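Local coordinates for protein 3-dehydroquinate dehydratase (Geobacillus kaustophilus, PDB 2YR1) that probably catalyses the cis-dehydration of 3-dehydroquinate to 3-dehydroshikimate, the third step of the chorismate pathway, through a Schiff-base intermediate, at residues A[116-122]-A[139-145]; A[162-166]-A[198-203]. One frame throughout, in Å; residues are numbered along the deposited sequence.

Contact 1 (A[116-122]-A[139-145])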
loop_
_atom_site.group_PDB
_atom_site.type_symbol
_atom_site.label_atom_id
_atom_site.label_comp_id
_atom_site.label_asym_id
_atom_site.label_seq_id
_atom_site.Cartn_x
_atom_site.Cartn_y
_atom_site.Cartn_z
ATOM N N ASP A 116 -16.707 -0.480 25.559
ATOM C CA ASP A 116 -15.624 0.493 25.768
ATOM C C ASP A 116 -15.673 1.659 24.780
ATOM O O ASP A 116 -15.260 2.787 25.090
ATOM C CB ASP A 116 -14.277 -0.215 25.636
ATOM C CG ASP A 116 -14.185 -1.457 26.507
ATOM O OD1 ASP A 116 -14.117 -1.320 27.748
ATOM O OD2 ASP A 116 -14.183 -2.578 25.955
ATOM N N LEU A 117 -16.162 1.369 23.582
ATOM C CA LEU A 117 -16.291 2.371 22.542
ATOM C C LEU A 117 -17.700 2.279 21.994
ATOM O O LEU A 117 -18.335 1.217 22.034
ATOM C CB LEU A 117 -15.339 2.105 21.368
ATOM C CG LEU A 117 -13.816 1.862 21.317
ATOM C CD1 LEU A 117 -13.054 3.161 21.269
ATOM C CD2 LEU A 117 -13.389 0.980 22.443
ATOM N N VAL A 118 -18.167 3.391 21.451
ATOM C CA VAL A 118 -19.472 3.465 20.816
ATOM C C VAL A 118 -19.301 4.232 19.501
ATOM O O VAL A 118 -18.694 5.301 19.484
ATOM C CB VAL A 118 -20.506 4.228 21.692
ATOM C CG1 VAL A 118 -21.747 4.467 20.907
ATOM C CG2 VAL A 118 -20.852 3.430 22.934
ATOM N N ASP A 119 -19.824 3.673 18.408
ATOM C CA ASP A 119 -19.765 4.303 17.096
ATOM C C ASP A 119 -21.095 5.026 16.836
ATOM O O ASP A 119 -22.168 4.434 16.959
ATOM C CB ASP A 119 -19.530 3.251 15.998
ATOM C CG ASP A 119 -19.491 3.860 14.592
ATOM O OD1 ASP A 119 -20.332 4.730 14.294
ATOM O OD2 ASP A 119 -18.631 3.465 13.775
ATOM N N TYR A 120 -21.025 6.307 16.490
ATOM C CA TYR A 120 -22.236 7.070 16.207
ATOM C C TYR A 120 -22.017 7.890 14.942
ATOM O O TYR A 120 -20.917 8.396 14.702
ATOM C CB TYR A 120 -22.580 7.984 17.380
ATOM C CG TYR A 120 -24.048 8.284 17.482
ATOM C CD1 TYR A 120 -24.968 7.256 17.676
ATOM C CD2 TYR A 120 -24.523 9.595 17.404
ATOM C CE1 TYR A 120 -26.319 7.517 17.793
ATOM C CE2 TYR A 120 -25.882 9.868 17.522
ATOM C CZ TYR A 120 -26.774 8.820 17.718
ATOM O OH TYR A 120 -28.126 9.069 17.839
ATOM N N GLU A 121 -23.077 8.031 14.151
ATOM C CA GLU A 121 -23.022 8.729 12.872
ATOM C C GLU A 121 -22.935 10.250 12.940
ATOM O O GLU A 121 -23.751 10.899 13.608
ATOM C CB GLU A 121 -24.254 8.355 12.035
ATOM C CG GLU A 121 -24.961 7.068 12.495
ATOM C CD GLU A 121 -24.204 5.800 12.131
ATOM O OE1 GLU A 121 -24.581 5.128 11.141
ATOM O OE2 GLU A 121 -23.228 5.479 12.838
ATOM N N LEU A 122 -21.967 10.813 12.220
ATOM C CA LEU A 122 -21.809 12.261 12.186
ATOM C C LEU A 122 -23.085 12.856 11.616
ATOM O O LEU A 122 -23.501 13.946 11.995
ATOM C CB LEU A 122 -20.618 12.674 11.305
ATOM C CG LEU A 122 -20.355 14.192 11.352
ATOM C CD1 LEU A 122 -18.884 14.479 11.217
ATOM C CD2 LEU A 122 -21.141 14.891 10.254
ATOM N N SER A 139 -17.553 6.763 30.851
ATOM C CA SER A 139 -16.155 6.594 30.471
ATOM C C SER A 139 -16.079 5.744 29.201
ATOM O O SER A 139 -15.259 4.844 29.087
ATOM C CB SER A 139 -15.366 5.920 31.600
ATOM O OG SER A 139 -15.505 6.632 32.825
ATOM N N VAL A 140 -16.955 6.030 28.254
ATOM C CA VAL A 140 -16.973 5.306 26.988
ATOM C C VAL A 140 -16.437 6.213 25.883
ATOM O O VAL A 140 -16.827 7.366 25.776
ATOM C CB VAL A 140 -18.402 4.872 26.598
ATOM C CG1 VAL A 140 -18.363 4.110 25.295
ATOM C CG2 VAL A 140 -19.017 4.009 27.701
ATOM N N TRP A 141 -15.540 5.681 25.067
ATOM C CA TRP A 141 -14.966 6.447 23.971
ATOM C C TRP A 141 -15.973 6.625 22.856
ATOM O O TRP A 141 -16.803 5.755 22.611
ATOM C CB TRP A 141 -13.724 5.758 23.440
ATOM C CG TRP A 141 -12.658 5.641 24.479
ATOM C CD1 TRP A 141 -12.380 4.556 25.255
ATOM C CD2 TRP A 141 -11.706 6.648 24.838
ATOM N NE1 TRP A 141 -11.304 4.818 26.064
ATOM C CE2 TRP A 141 -10.870 6.097 25.828
ATOM C CE3 TRP A 141 -11.477 7.964 24.413
ATOM C CZ2 TRP A 141 -9.816 6.815 26.404
ATOM C CZ3 TRP A 141 -10.428 8.680 24.985
ATOM C CH2 TRP A 141 -9.609 8.098 25.972
ATOM N N LEU A 142 -15.905 7.767 22.185
ATOM C CA LEU A 142 -16.833 8.046 21.116
ATOM C C LEU A 142 -16.168 8.112 19.757
ATOM O O LEU A 142 -15.269 8.925 19.525
ATOM C CB LEU A 142 -17.577 9.359 21.369
ATOM C CG LEU A 142 -18.596 9.713 20.278
ATOM C CD1 LEU A 142 -19.681 8.659 20.284
ATOM C CD2 LEU A 142 -19.187 11.094 20.516
ATOM N N VAL A 143 -16.624 7.232 18.871
ATOM C CA VAL A 143 -16.150 7.184 17.502
ATOM C C VAL A 143 -17.253 7.850 16.673
ATOM O O VAL A 143 -18.408 7.426 16.728
ATOM C CB VAL A 143 -15.975 5.705 17.016
ATOM C CG1 VAL A 143 -15.588 5.674 15.540
ATOM C CG2 VAL A 143 -14.926 5.000 17.849
ATOM N N VAL A 144 -16.935 8.905 15.936
ATOM C CA VAL A 144 -17.938 9.520 15.094
ATOM C C VAL A 144 -17.576 9.191 13.668
ATOM O O VAL A 144 -16.487 9.541 13.186
ATOM C CB VAL A 144 -18.022 11.018 15.275
ATOM C CG1 VAL A 144 -19.099 11.591 14.320
ATOM C CG2 VAL A 144 -18.392 11.320 16.739
ATOM N N SER A 145 -18.506 8.539 12.979
ATOM C CA SER A 145 -18.246 8.090 11.633
ATOM C C SER A 145 -19.167 8.548 10.526
ATOM O O SER A 145 -20.227 9.141 10.753
ATOM C CB SER A 145 -18.190 6.562 11.636
ATOM O OG SER A 145 -19.408 6.000 12.099
#
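S145, V118 and V143 carry the largest shares of this contact, in which strands 117-121 and 141-145 lie side by side as the parallel pair of a beta-alpha-beta unit in the TIM barrel of a type I dehydroquinase. V118 shows how such a ladder is knitted: its N binds W141 O, while its O accepts V143 N at 2.9 Å, nearly straight (173°). V143 O accepts Y120 N. The V143 side chain falls on the face shared by L117 and D119, where CG2 is 4.3 Å from L117 CD1. V118 points to the other face, packed against helix 99-112. There its CG2 presses on V140 CG1 at 3.5 Å, a tight fit. S145 closes the ladder: its N donates to Y120 O, and its O accepts L122 N at 2.8 Å. Its OG is also hydrogen-bonded to NE2 of H147, the predicted proton donor/acceptor, consistent with a place beside the active site. D119, whose OD2 has weak, long ion pairs with R86 and K174, holds CG anti to the backbone N (chi1 179°), which carries the carboxylate across to the neighbouring strand. S145 OG donates to D119 OD1 at 2.7 Å, on the syn side and 17° out of the carboxylate plane.

Contact 2 (A[162-166]-A[198-203])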
loop_
_atom_site.group_PDB
_atom_site.type_symbol
_atom_site.label_atom_id
_atom_site.label_comp_id
_atom_site.label_asym_id
_atom_site.label_seq_id
_atom_site.Cartn_x
_atom_site.Cartn_y
_atom_site.Cartn_z
ATOM N N MET A 162 -14.194 14.713 8.723
ATOM C CA MET A 162 -13.359 14.405 9.866
ATOM C C MET A 162 -13.159 15.628 10.763
ATOM O O MET A 162 -13.083 15.506 11.978
ATOM C CB MET A 162 -12.009 13.839 9.401
ATOM C CG MET A 162 -12.107 12.394 8.916
ATOM S SD MET A 162 -10.577 11.663 8.325
ATOM C CE MET A 162 -10.451 12.367 6.647
ATOM N N ARG A 163 -13.066 16.808 10.168
ATOM C CA ARG A 163 -12.892 18.000 10.982
ATOM C C ARG A 163 -14.132 18.196 11.846
ATOM O O ARG A 163 -14.024 18.516 13.022
ATOM C CB ARG A 163 -12.664 19.235 10.103
ATOM C CG ARG A 163 -11.315 19.250 9.403
ATOM C CD ARG A 163 -10.765 20.663 9.327
ATOM N NE ARG A 163 -11.500 21.480 8.371
ATOM C CZ ARG A 163 -11.757 22.776 8.535
ATOM N NH1 ARG A 163 -11.340 23.403 9.627
ATOM N NH2 ARG A 163 -12.430 23.445 7.608
ATOM N N GLN A 164 -15.305 17.973 11.257
ATOM C CA GLN A 164 -16.577 18.142 11.956
ATOM C C GLN A 164 -16.746 17.102 13.068
ATOM O O GLN A 164 -17.250 17.411 14.153
ATOM C CB GLN A 164 -17.730 18.040 10.953
ATOM C CG GLN A 164 -19.009 18.732 11.391
ATOM C CD GLN A 164 -18.951 20.230 11.172
ATOM O OE1 GLN A 164 -18.162 20.934 11.805
ATOM N NE2 GLN A 164 -19.778 20.723 10.260
ATOM N N ALA A 165 -16.337 15.867 12.792
ATOM C CA ALA A 165 -16.442 14.811 13.783
ATOM C C ALA A 165 -15.696 15.269 15.040
ATOM O O ALA A 165 -16.203 15.146 16.154
ATOM C CB ALA A 165 -15.842 13.523 13.241
ATOM N N GLU A 166 -14.493 15.808 14.852
ATOM C CA GLU A 166 -13.713 16.293 15.974
ATOM C C GLU A 166 -14.445 17.482 16.594
ATOM O O GLU A 166 -14.490 17.602 17.804
ATOM C CB GLU A 166 -12.302 16.711 15.530
ATOM C CG GLU A 166 -11.441 17.237 16.686
ATOM C CD GLU A 166 -10.092 17.751 16.211
ATOM O OE1 GLU A 166 -10.065 18.551 15.257
ATOM O OE2 GLU A 166 -9.064 17.350 16.784
ATOM N N GLU A 198 -4.184 17.800 10.584
ATOM C CA GLU A 198 -5.127 18.817 11.061
ATOM C C GLU A 198 -5.821 18.502 12.391
ATOM O O GLU A 198 -6.047 19.412 13.196
ATOM C CB GLU A 198 -6.189 19.084 9.988
ATOM C CG GLU A 198 -7.147 20.225 10.302
ATOM C CD GLU A 198 -6.521 21.608 10.132
ATOM O OE1 GLU A 198 -6.273 22.030 8.984
ATOM O OE2 GLU A 198 -6.277 22.276 11.155
ATOM N N LEU A 199 -6.151 17.230 12.632
ATOM C CA LEU A 199 -6.834 16.834 13.867
ATOM C C LEU A 199 -5.927 16.402 15.014
ATOM O O LEU A 199 -4.804 15.949 14.807
ATOM C CB LEU A 199 -7.835 15.702 13.592
ATOM C CG LEU A 199 -8.785 15.861 12.404
ATOM C CD1 LEU A 199 -9.989 14.966 12.611
ATOM C CD2 LEU A 199 -9.210 17.296 12.251
ATOM N N ALA A 200 -6.427 16.532 16.240
ATOM C CA ALA A 200 -5.640 16.144 17.401
ATOM C C ALA A 200 -5.994 14.730 17.854
ATOM O O ALA A 200 -5.291 14.152 18.686
ATOM C CB ALA A 200 -5.868 17.145 18.556
ATOM N N ILE A 201 -7.063 14.163 17.293
ATOM C CA ILE A 201 -7.523 12.824 17.685
ATOM C C ILE A 201 -7.216 11.758 16.613
ATOM O O ILE A 201 -6.915 12.096 15.470
ATOM C CB ILE A 201 -9.046 12.825 17.932
ATOM C CG1 ILE A 201 -9.771 13.159 16.624
ATOM C CG2 ILE A 201 -9.412 13.848 19.015
ATOM C CD1 ILE A 201 -11.314 13.048 16.695
ATOM N N PRO A 202 -7.265 10.468 16.989
ATOM C CA PRO A 202 -6.998 9.363 16.051
ATOM C C PRO A 202 -8.030 9.339 14.923
ATOM O O PRO A 202 -9.155 9.809 15.088
ATOM C CB PRO A 202 -7.097 8.114 16.939
ATOM C CG PRO A 202 -6.596 8.641 18.286
ATOM C CD PRO A 202 -7.323 9.968 18.384
ATOM N N LEU A 203 -7.639 8.763 13.793
ATOM C CA LEU A 203 -8.475 8.661 12.606
ATOM C C LEU A 203 -8.598 7.199 12.164
ATOM O O LEU A 203 -7.659 6.412 12.321
ATOM C CB LEU A 203 -7.806 9.437 11.469
ATOM C CG LEU A 203 -8.139 10.873 11.083
ATOM C CD1 LEU A 203 -8.670 11.657 12.257
ATOM C CD2 LEU A 203 -6.895 11.498 10.481
HETATM O O HOH W 1 -7.715 19.856 15.687
#
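M162 opens the contact by laying its backbone and side chain against two leucines of the 198-203 segment, which leads from helix 182-198 into strand 203-207. It is a worked case of how a barrel helix holds the loop that follows helix 182-198. M162 O lies 3.2 Å from L199 CD1, and M162 CB meets the same methyl more loosely. Farther out, the thioether crosses the L203 side chain at about a right angle, with M162 SD 3.8 Å from L203 CG, on the side of the helix that also meets V175 of the barrel wall.

One residue on, R163 uses its aliphatic part: CG rests near L199 CD2, and CD approaches E198 CG at 3.8 Å. The charged ends do not meet, with R163 NH1 and E198 OE1 5.3 Å apart.

E166, a turn later, has the largest share. Its CG stands anti to the backbone N (chi1 180°) and the chain continues extended, sliding past L199 and I201 in the opposite direction to theirs. I201 CD1 packs on E166 CB at 4.0 Å, while L199 CD2 comes within 3.4 Å of E166 OE1. At the end of this reach OE2 accepts A200 N at 2.8 Å, almost straight (171°), from the syn side and 24° out of the carboxylate plane. A water donates both to E166 OE1 and to E198 O. Both carboxylate oxygens thus have a hydrogen-bond donor, which probably limits the rotation of the group and helps to stabilise its negative charge, tying a helix side chain to the backbone of the loop.

In the fold
Following the chain from the N terminus, past the first three barrel strands, contact 1 opens at strand 117-121 and closes after helix 127-137, when 139-145 comes alongside it. Strand 141-148 then leads directly into helix 155-167, whose 162-166 segment opens contact 2. That contact closes after strand 172-177 and helix 182-198, at the segment entering strand 203-207. The two contacts are therefore in series, neither nested nor crossed. The first joins neighbouring strands of the barrel; the second ties the outer layer of helices to the approach to a later strand. Their centres are 13 Å apart, yet they touch: L122 CD1 packs 3.3 Å from A165 N, and V144 CB lies 3.9 Å from A165 CB.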